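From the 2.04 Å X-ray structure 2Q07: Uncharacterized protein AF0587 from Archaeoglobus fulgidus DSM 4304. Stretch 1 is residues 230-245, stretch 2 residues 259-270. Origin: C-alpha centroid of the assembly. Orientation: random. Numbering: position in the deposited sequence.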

ATOM      1  N   ILE A 230      -9.807  11.960 -14.025  1.00 26.57           N
ATOM      2  CA  ILE A 230     -10.060  11.247 -12.775  1.00 27.74           C
ATOM      3  C   ILE A 230      -9.333  11.943 -11.619  1.00 28.95           C
ATOM      4  O   ILE A 230      -8.204  12.418 -11.779  1.00 28.10           O
ATOM      5  CB  ILE A 230      -9.626   9.756 -12.866  1.00 28.27           C
ATOM      6  CG1 ILE A 230      -8.172   9.646 -13.322  1.00 27.29           C
ATOM      7  CG2 ILE A 230     -10.541   9.015 -13.844  1.00 28.13           C
ATOM      8  CD1 ILE A 230      -7.651   8.214 -13.340  1.00 25.33           C
ATOM      9  N   TYR A 231      -9.986  12.003 -10.460  1.00 28.22           N
ATOM     10  CA  TYR A 231      -9.429  12.674  -9.287  1.00 30.21           C
ATOM     11  C   TYR A 231      -9.111  14.121  -9.645  1.00 29.49           C
ATOM     12  O   TYR A 231      -8.172  14.722  -9.119  1.00 29.34           O
ATOM     13  CB  TYR A 231      -8.156  11.976  -8.802  1.00 30.95           C
ATOM     14  CG  TYR A 231      -8.391  10.570  -8.313  1.00 32.43           C
ATOM     15  CD1 TYR A 231      -8.093   9.469  -9.120  1.00 32.65           C
ATOM     16  CD2 TYR A 231      -8.938  10.337  -7.052  1.00 32.15           C
ATOM     17  CE1 TYR A 231      -8.337   8.167  -8.680  1.00 32.67           C
ATOM     18  CE2 TYR A 231      -9.187   9.044  -6.603  1.00 33.49           C
ATOM     19  CZ  TYR A 231      -8.885   7.962  -7.424  1.00 33.50           C
ATOM     20  OH  TYR A 231      -9.135   6.679  -6.987  1.00 34.34           O
ATOM     21  N   THR A 232      -9.913  14.671 -10.545  1.00 28.49           N
ATOM     22  CA  THR A 232      -9.735  16.034 -11.012  1.00 27.91           C
ATOM     23  C   THR A 232     -10.808  16.974 -10.484  1.00 28.24           C
ATOM     24  O   THR A 232     -11.934  16.564 -10.190  1.00 30.04           O
ATOM     25  CB  THR A 232      -9.749  16.086 -12.550  1.00 27.37           C
ATOM     26  OG1 THR A 232     -10.873  15.344 -13.041  1.00 28.22           O
ATOM     27  CG2 THR A 232      -8.469  15.483 -13.118  1.00 26.27           C
ATOM     28  N   VAL A 233     -10.442  18.242 -10.361  1.00 27.87           N
ATOM     29  CA  VAL A 233     -11.356  19.261  -9.886  1.00 24.96           C
ATOM     30  C   VAL A 233     -11.122  20.524 -10.712  1.00 26.07           C
ATOM     31  O   VAL A 233      -9.988  21.005 -10.844  1.00 22.21           O
ATOM     32  CB  VAL A 233     -11.143  19.555  -8.374  1.00 26.60           C
ATOM     33  CG1 VAL A 233     -10.888  18.253  -7.613  1.00 23.78           C
ATOM     34  CG2 VAL A 233     -10.002  20.511  -8.173  1.00 26.62           C
ATOM     35  N   GLU A 234     -12.195  21.038 -11.300  1.00 24.09           N
ATOM     36  CA  GLU A 234     -12.107  22.250 -12.104  1.00 26.06           C
ATOM     37  C   GLU A 234     -12.316  23.428 -11.173  1.00 24.88           C
ATOM     38  O   GLU A 234     -13.232  23.417 -10.360  1.00 26.95           O
ATOM     39  CB  GLU A 234     -13.180  22.251 -13.186  1.00 27.47           C
ATOM     40  CG  GLU A 234     -13.096  23.437 -14.128  1.00 34.00           C
ATOM     41  CD  GLU A 234     -14.228  23.453 -15.134  1.00 38.29           C
ATOM     42  OE1 GLU A 234     -14.533  22.380 -15.703  1.00 40.27           O
ATOM     43  OE2 GLU A 234     -14.809  24.536 -15.357  1.00 40.94           O
ATOM     44  N   ILE A 235     -11.469  24.444 -11.302  1.00 25.22           N
ATOM     45  CA  ILE A 235     -11.552  25.618 -10.451  1.00 23.66           C
ATOM     46  C   ILE A 235     -11.695  26.936 -11.229  1.00 24.80           C
ATOM     47  O   ILE A 235     -11.548  26.983 -12.455  1.00 20.98           O
ATOM     48  CB  ILE A 235     -10.302  25.711  -9.540  1.00 22.85           C
ATOM     49  CG1 ILE A 235      -9.058  25.963 -10.397  1.00 21.10           C
ATOM     50  CG2 ILE A 235     -10.125  24.410  -8.751  1.00 18.73           C
ATOM     51  CD1 ILE A 235      -7.817  26.275  -9.592  1.00 21.07           C
ATOM     52  N   GLY A 236     -11.972  28.008 -10.498  1.00 25.20           N
ATOM     53  CA  GLY A 236     -12.129  29.303 -11.131  1.00 29.05           C
ATOM     54  C   GLY A 236     -10.807  29.829 -11.650  1.00 30.39           C
ATOM     55  O   GLY A 236      -9.750  29.265 -11.364  1.00 30.22           O
ATOM     56  N   ASP A 237     -10.874  30.915 -12.414  1.00 32.86           N
ATOM     57  CA  ASP A 237      -9.692  31.550 -12.980  1.00 33.92           C
ATOM     58  C   ASP A 237      -9.057  32.564 -12.032  1.00 35.13           C
ATOM     59  O   ASP A 237      -9.048  33.764 -12.313  1.00 34.88           O
ATOM     60  CB  ASP A 237     -10.049  32.255 -14.290  1.00 36.98           C
ATOM     61  CG  ASP A 237      -9.870  31.366 -15.500  1.00 38.74           C
ATOM     62  OD1 ASP A 237     -10.555  30.328 -15.588  1.00 38.57           O
ATOM     63  OD2 ASP A 237      -9.040  31.713 -16.368  1.00 42.32           O
ATOM     64  N   PHE A 238      -8.525  32.079 -10.916  1.00 33.47           N
ATOM     65  CA  PHE A 238      -7.869  32.938  -9.939  1.00 33.62           C
ATOM     66  C   PHE A 238      -6.450  32.429  -9.673  1.00 34.11           C
ATOM     67  O   PHE A 238      -6.138  31.268  -9.951  1.00 34.02           O
ATOM     68  CB  PHE A 238      -8.684  32.967  -8.643  1.00 30.38           C
ATOM     69  CG  PHE A 238      -9.088  31.604  -8.149  1.00 29.95           C
ATOM     70  CD1 PHE A 238      -8.210  30.831  -7.398  1.00 28.48           C
ATOM     71  CD2 PHE A 238     -10.340  31.082  -8.464  1.00 28.25           C
ATOM     72  CE1 PHE A 238      -8.575  29.556  -6.965  1.00 29.41           C
ATOM     73  CE2 PHE A 238     -10.714  29.813  -8.040  1.00 27.05           C
ATOM     74  CZ  PHE A 238      -9.833  29.048  -7.289  1.00 26.10           C
ATOM     75  N   GLU A 239      -5.596  33.303  -9.146  1.00 35.05           N
ATOM     76  CA  GLU A 239      -4.214  32.943  -8.837  1.00 35.49           C
ATOM     77  C   GLU A 239      -4.231  31.995  -7.640  1.00 34.47           C
ATOM     78  O   GLU A 239      -4.647  32.385  -6.553  1.00 35.66           O
ATOM     79  CB  GLU A 239      -3.403  34.192  -8.470  1.00 39.94           C
ATOM     80  CG  GLU A 239      -3.526  35.366  -9.443  1.00 44.77           C
ATOM     81  CD  GLU A 239      -2.811  35.135 -10.764  1.00 49.03           C
ATOM     82  OE1 GLU A 239      -1.581  34.896 -10.746  1.00 51.51           O
ATOM     83  OE2 GLU A 239      -3.480  35.201 -11.820  1.00 49.04           O
ATOM     84  N   VAL A 240      -3.784  30.757  -7.827  1.00 32.01           N
ATOM     85  CA  VAL A 240      -3.789  29.801  -6.722  1.00 29.54           C
ATOM     86  C   VAL A 240      -2.631  30.051  -5.759  1.00 29.31           C
ATOM     87  O   VAL A 240      -1.489  30.211  -6.179  1.00 28.02           O
ATOM     88  CB  VAL A 240      -3.722  28.341  -7.234  1.00 28.39           C
ATOM     89  CG1 VAL A 240      -3.658  27.378  -6.057  1.00 25.03           C
ATOM     90  CG2 VAL A 240      -4.946  28.037  -8.103  1.00 27.44           C
ATOM     91  N   LYS A 241      -2.946  30.081  -4.468  1.00 30.60           N
ATOM     92  CA  LYS A 241      -1.962  30.316  -3.420  1.00 33.54           C
ATOM     93  C   LYS A 241      -2.300  29.593  -2.111  1.00 34.33           C
ATOM     94  O   LYS A 241      -3.089  30.084  -1.303  1.00 36.39           O
ATOM     95  CB  LYS A 241      -1.834  31.817  -3.142  1.00 35.86           C
ATOM     96  CG  LYS A 241      -1.291  32.617  -4.314  1.00 39.86           C
ATOM     97  CD  LYS A 241      -0.829  34.005  -3.903  1.00 42.56           C
ATOM     98  CE  LYS A 241      -0.237  34.736  -5.103  1.00 45.80           C
ATOM     99  NZ  LYS A 241       0.382  36.046  -4.751  1.00 47.47           N
ATOM    100  N   GLY A 242      -1.703  28.425  -1.910  1.00 33.93           N
ATOM    101  CA  GLY A 242      -1.936  27.679  -0.688  1.00 32.60           C
ATOM    102  C   GLY A 242      -3.286  27.007  -0.519  1.00 32.31           C
ATOM    103  O   GLY A 242      -3.350  25.792  -0.340  1.00 32.57           O
ATOM    104  N   THR A 243      -4.366  27.783  -0.577  1.00 31.71           N
ATOM    105  CA  THR A 243      -5.707  27.233  -0.382  1.00 30.27           C
ATOM    106  C   THR A 243      -6.706  27.515  -1.500  1.00 29.09           C
ATOM    107  O   THR A 243      -6.641  28.543  -2.163  1.00 28.04           O
ATOM    108  CB  THR A 243      -6.339  27.774   0.932  1.00 30.81           C
ATOM    109  OG1 THR A 243      -5.475  27.487   2.041  1.00 33.50           O
ATOM    110  CG2 THR A 243      -7.694  27.125   1.178  1.00 30.77           C
ATOM    111  N   ILE A 244      -7.639  26.585  -1.680  1.00 27.74           N
ATOM    112  CA  ILE A 244      -8.710  26.703  -2.666  1.00 24.58           C
ATOM    113  C   ILE A 244     -10.007  26.381  -1.922  1.00 24.41           C
ATOM    114  O   ILE A 244     -10.243  25.232  -1.533  1.00 22.69           O
ATOM    115  CB  ILE A 244      -8.534  25.707  -3.831  1.00 24.60           C
ATOM    116  CG1 ILE A 244      -7.293  26.075  -4.644  1.00 24.34           C
ATOM    117  CG2 ILE A 244      -9.771  25.725  -4.732  1.00 24.88           C
ATOM    118  CD1 ILE A 244      -6.959  25.080  -5.726  1.00 21.94           C
ATOM    119  N   PHE A 245     -10.835  27.396  -1.698  1.00 23.23           N
ATOM    120  CA  PHE A 245     -12.086  27.187  -0.978  1.00 22.32           C
ATOM    121  C   PHE A 245     -13.134  26.551  -1.874  1.00 21.63           C
ATOM    122  O   PHE A 245     -13.004  26.567  -3.099  1.00 21.25           O
ATOM    123  CB  PHE A 245     -12.607  28.514  -0.406  1.00 22.20           C
ATOM    124  CG  PHE A 245     -11.686  29.144   0.607  1.00 21.58           C
ATOM    125  CD1 PHE A 245     -10.696  30.039   0.208  1.00 21.49           C
ATOM    126  CD2 PHE A 245     -11.800  28.831   1.959  1.00 21.97           C
ATOM    127  CE1 PHE A 245      -9.834  30.612   1.138  1.00 18.55           C
ATOM    128  CE2 PHE A 245     -10.937  29.401   2.900  1.00 20.86           C
ATOM    129  CZ  PHE A 245      -9.956  30.294   2.486  1.00 19.88           C
ATOM    130  N   ASN A 259      -9.008  13.138   2.448  1.00 40.40           N
ATOM    131  CA  ASN A 259      -7.549  13.070   2.304  1.00 38.94           C
ATOM    132  C   ASN A 259      -6.991  12.549   0.974  1.00 36.61           C
ATOM    133  O   ASN A 259      -5.849  12.097   0.923  1.00 35.65           O
ATOM    134  CB  ASN A 259      -6.946  12.249   3.454  1.00 41.05           C
ATOM    135  CG  ASN A 259      -5.586  12.777   3.905  1.00 44.78           C
ATOM    136  OD1 ASN A 259      -4.908  12.160   4.730  1.00 46.88           O
ATOM    137  ND2 ASN A 259      -5.189  13.929   3.373  1.00 45.82           N
ATOM    138  N   ASP A 260      -7.770  12.617  -0.100  1.00 33.84           N
ATOM    139  CA  ASP A 260      -7.284  12.149  -1.397  1.00 31.68           C
ATOM    140  C   ASP A 260      -6.421  13.183  -2.111  1.00 28.73           C
ATOM    141  O   ASP A 260      -6.615  14.388  -1.946  1.00 28.14           O
ATOM    142  CB  ASP A 260      -8.452  11.781  -2.322  1.00 31.46           C
ATOM    143  CG  ASP A 260      -8.975  10.382  -2.076  1.00 34.76           C
ATOM    144  OD1 ASP A 260      -8.293   9.612  -1.363  1.00 35.94           O
ATOM    145  OD2 ASP A 260     -10.060  10.050  -2.604  1.00 34.96           O
ATOM    146  N   VAL A 261      -5.457  12.702  -2.889  1.00 24.95           N
ATOM    147  CA  VAL A 261      -4.611  13.588  -3.672  1.00 20.89           C
ATOM    148  C   VAL A 261      -5.443  13.847  -4.925  1.00 21.21           C
ATOM    149  O   VAL A 261      -5.908  12.905  -5.583  1.00 19.09           O
ATOM    150  CB  VAL A 261      -3.268  12.924  -4.077  1.00 20.28           C
ATOM    151  CG1 VAL A 261      -2.528  13.804  -5.080  1.00 18.66           C
ATOM    152  CG2 VAL A 261      -2.400  12.716  -2.855  1.00 15.30           C
ATOM    153  N   VAL A 262      -5.651  15.118  -5.240  1.00 19.11           N
ATOM    154  CA  VAL A 262      -6.439  15.479  -6.404  1.00 17.62           C
ATOM    155  C   VAL A 262      -5.645  16.395  -7.321  1.00 20.09           C
ATOM    156  O   VAL A 262      -4.655  16.996  -6.917  1.00 18.89           O
ATOM    157  CB  VAL A 262      -7.756  16.193  -5.995  1.00 18.48           C
ATOM    158  CG1 VAL A 262      -8.575  15.290  -5.073  1.00 17.01           C
ATOM    159  CG2 VAL A 262      -7.453  17.519  -5.318  1.00 18.45           C
ATOM    160  N   VAL A 263      -6.085  16.483  -8.569  1.00 22.69           N
ATOM    161  CA  VAL A 263      -5.440  17.330  -9.549  1.00 23.14           C
ATOM    162  C   VAL A 263      -6.447  18.397  -9.950  1.00 23.14           C
ATOM    163  O   VAL A 263      -7.452  18.094 -10.597  1.00 25.59           O
ATOM    164  CB  VAL A 263      -5.029  16.524 -10.795  1.00 23.09           C
ATOM    165  CG1 VAL A 263      -4.507  17.457 -11.873  1.00 24.14           C
ATOM    166  CG2 VAL A 263      -3.979  15.486 -10.417  1.00 23.34           C
ATOM    167  N   PHE A 264      -6.186  19.638  -9.543  1.00 20.27           N
ATOM    168  CA  PHE A 264      -7.064  20.759  -9.868  1.00 18.91           C
ATOM    169  C   PHE A 264      -6.584  21.424 -11.157  1.00 17.71           C
ATOM    170  O   PHE A 264      -5.437  21.232 -11.564  1.00 14.30           O
ATOM    171  CB  PHE A 264      -7.080  21.772  -8.713  1.00 19.15           C
ATOM    172  CG  PHE A 264      -5.733  22.371  -8.396  1.00 17.44           C
ATOM    173  CD1 PHE A 264      -5.240  23.456  -9.128  1.00 17.93           C
ATOM    174  CD2 PHE A 264      -4.961  21.858  -7.359  1.00 15.22           C
ATOM    175  CE1 PHE A 264      -3.998  24.021  -8.828  1.00 16.81           C
ATOM    176  CE2 PHE A 264      -3.722  22.406  -7.049  1.00 13.24           C
ATOM    177  CZ  PHE A 264      -3.235  23.494  -7.786  1.00 15.20           C
ATOM    178  N   HIS A 265      -7.458  22.193 -11.805  1.00 15.88           N
ATOM    179  CA  HIS A 265      -7.089  22.849 -13.056  1.00 18.97           C
ATOM    180  C   HIS A 265      -8.079  23.924 -13.542  1.00 19.86           C
ATOM    181  O   HIS A 265      -9.249  23.922 -13.171  1.00 19.25           O
ATOM    182  CB  HIS A 265      -6.966  21.795 -14.166  1.00 20.98           C
ATOM    183  CG  HIS A 265      -8.275  21.161 -14.533  1.00 24.89           C
ATOM    184  ND1 HIS A 265      -8.857  20.165 -13.779  1.00 25.66           N
ATOM    185  CD2 HIS A 265      -9.144  21.428 -15.538  1.00 25.24           C
ATOM    186  CE1 HIS A 265     -10.030  19.847 -14.301  1.00 27.22           C
ATOM    187  NE2 HIS A 265     -10.227  20.599 -15.368  1.00 27.94           N
ATOM    188  N   ASN A 266      -7.574  24.844 -14.360  1.00 21.02           N
ATOM    189  CA  ASN A 266      -8.382  25.879 -15.004  1.00 22.49           C
ATOM    190  C   ASN A 266      -7.760  26.134 -16.379  1.00 26.01           C
ATOM    191  O   ASN A 266      -6.970  25.322 -16.855  1.00 24.21           O
ATOM    192  CB  ASN A 266      -8.477  27.176 -14.184  1.00 22.55           C
ATOM    193  CG  ASN A 266      -7.136  27.746 -13.793  1.00 21.44           C
ATOM    194  OD1 ASN A 266      -6.174  27.717 -14.556  1.00 24.57           O
ATOM    195  ND2 ASN A 266      -7.080  28.305 -12.599  1.00 22.74           N
ATOM    196  N   SER A 267      -8.095  27.250 -17.016  1.00 29.26           N
ATOM    197  CA  SER A 267      -7.574  27.534 -18.349  1.00 32.00           C
ATOM    198  C   SER A 267      -6.090  27.891 -18.439  1.00 32.87           C
ATOM    199  O   SER A 267      -5.531  27.930 -19.538  1.00 33.22           O
ATOM    200  CB  SER A 267      -8.388  28.656 -18.998  1.00 32.29           C
ATOM    201  OG  SER A 267      -8.124  29.893 -18.359  1.00 36.87           O
ATOM    202  N   ARG A 268      -5.442  28.148 -17.306  1.00 33.42           N
ATOM    203  CA  ARG A 268      -4.030  28.521 -17.345  1.00 33.56           C
ATOM    204  C   ARG A 268      -3.092  27.592 -16.576  1.00 32.03           C
ATOM    205  O   ARG A 268      -1.891  27.572 -16.839  1.00 30.79           O
ATOM    206  CB  ARG A 268      -3.838  29.948 -16.823  1.00 37.90           C
ATOM    207  CG  ARG A 268      -4.058  30.084 -15.325  1.00 43.13           C
ATOM    208  CD  ARG A 268      -3.388  31.329 -14.755  1.00 48.95           C
ATOM    209  NE  ARG A 268      -3.960  32.573 -15.263  1.00 52.45           N
ATOM    210  CZ  ARG A 268      -3.562  33.783 -14.880  1.00 54.93           C
ATOM    211  NH1 ARG A 268      -2.588  33.908 -13.986  1.00 55.99           N
ATOM    212  NH2 ARG A 268      -4.133  34.869 -15.386  1.00 56.22           N
ATOM    213  N   ILE A 269      -3.626  26.830 -15.629  1.00 30.09           N
ATOM    214  CA  ILE A 269      -2.786  25.933 -14.852  1.00 28.51           C
ATOM    215  C   ILE A 269      -3.501  24.692 -14.349  1.00 26.92           C
ATOM    216  O   ILE A 269      -4.727  24.564 -14.431  1.00 25.33           O
ATOM    217  CB  ILE A 269      -2.215  26.628 -13.577  1.00 30.73           C
ATOM    218  CG1 ILE A 269      -3.361  26.980 -12.628  1.00 30.28           C
ATOM    219  CG2 ILE A 269      -1.454  27.896 -13.938  1.00 29.16           C
ATOM    220  CD1 ILE A 269      -2.905  27.409 -11.254  1.00 32.83           C
ATOM    221  N   PHE A 270      -2.700  23.771 -13.833  1.00 24.92           N
ATOM    222  CA  PHE A 270      -3.213  22.573 -13.206  1.00 23.28           C
ATOM    223  C   PHE A 270      -2.219  22.291 -12.092  1.00 21.12           C
ATOM    224  O   PHE A 270      -1.067  22.717 -12.164  1.00 19.16           O
ATOM    225  CB  PHE A 270      -3.357  21.410 -14.201  1.00 24.46           C
ATOM    226  CG  PHE A 270      -2.067  20.826 -14.688  1.00 23.28           C
ATOM    227  CD1 PHE A 270      -1.605  19.612 -14.178  1.00 23.05           C
ATOM    228  CD2 PHE A 270      -1.354  21.439 -15.713  1.00 23.38           C
ATOM    229  CE1 PHE A 270      -0.462  19.016 -14.685  1.00 23.51           C
ATOM    230  CE2 PHE A 270      -0.208  20.855 -16.234  1.00 21.04           C
ATOM    231  CZ  PHE A 270       0.243  19.639 -15.722  1.00 23.31           C
TER
HETATM  232  O   HOH W   1      -4.832  30.071 -12.278  1.00 30.67           O

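The shortest polar contact joins two exposed side chains. Glu-239 OE2 and Arg-268 NH1 form a salt bridge at 2.7 Å. The CA-to-CB bond of Glu-239 points away from the other stretch, but chi1 and chi2, both m, bring the carboxylate back to the guanidinium. Ser-267 OG donates a hydrogen bond to Asp-237 OD2 at 2.8 Å.

The central link is a parallel pairing of strands 232-235 and 261-265. Four backbone hydrogen bonds run along it. Val-263 N donates to Tyr-231 O at 2.8 Å, and Val-233 N donates to Val-263 O at 3.0 Å. His-265 N then donates to Val-233 O at 3.0 Å, and Ile-235 N to His-265 O at 2.9 Å. Val-233, Val-263 and His-265 each use both N and O in the ladder. CA-H...O contacts supplement it, among them Thr-232 CA to Val-263 O at 3.1 Å and Phe-264 CA to Val-233 O at 3.1 Å.

Beyond the strands, Asn-266 ties the loops together. Asn-266 ND2 donates to Gly-236 O at 3.1 Å. Asn-266 ND2 also donates to water 1 at 2.9 Å, and the water donates to Phe-238 O, also at 2.9 Å. Asn-266 OD1 accepts from Arg-268 N and from Ile-269 N, each at 2.9 Å, so it braces its own turn. An amide suits this place because it offers a donor and an acceptor at once. Gly-236 has no side chain; a CB there would clash with Phe-238 CE2.

Side chains alternate between the two faces of the sheet. Thr-232, Glu-234, Val-263 and His-265 share one face. There Glu-234 CA lies over the His-265 ring, 4.2 Å from its centroid, in a CH-pi contact. His-265 CE1 also lies 4.2 Å from Thr-232 CB.

Val-233 and Phe-264 point to the other face, which is apolar. Val-233 CG2 packs tightly on Phe-264 CB at 3.2 Å, and Val-233 CG1 meets Val-262 CB at 4.1 Å. The Phe-264 ring gathers three aliphatic residues from stretch 1. Ile-244 CD1 sits over one face of the Phe-264 ring, 4.0 Å from its centroid. Ile-235 CD1 comes to 3.8 Å from Phe-264 CD1, and Val-240 CG2 to 4.2 Å from Phe-264 CE1. Val-240 CG2 also touches Ile-269 CD1 at 3.8 Å. All four residues around and including this ring are buried, which suits their apolar side chains. The contact buries 871 Å² in total.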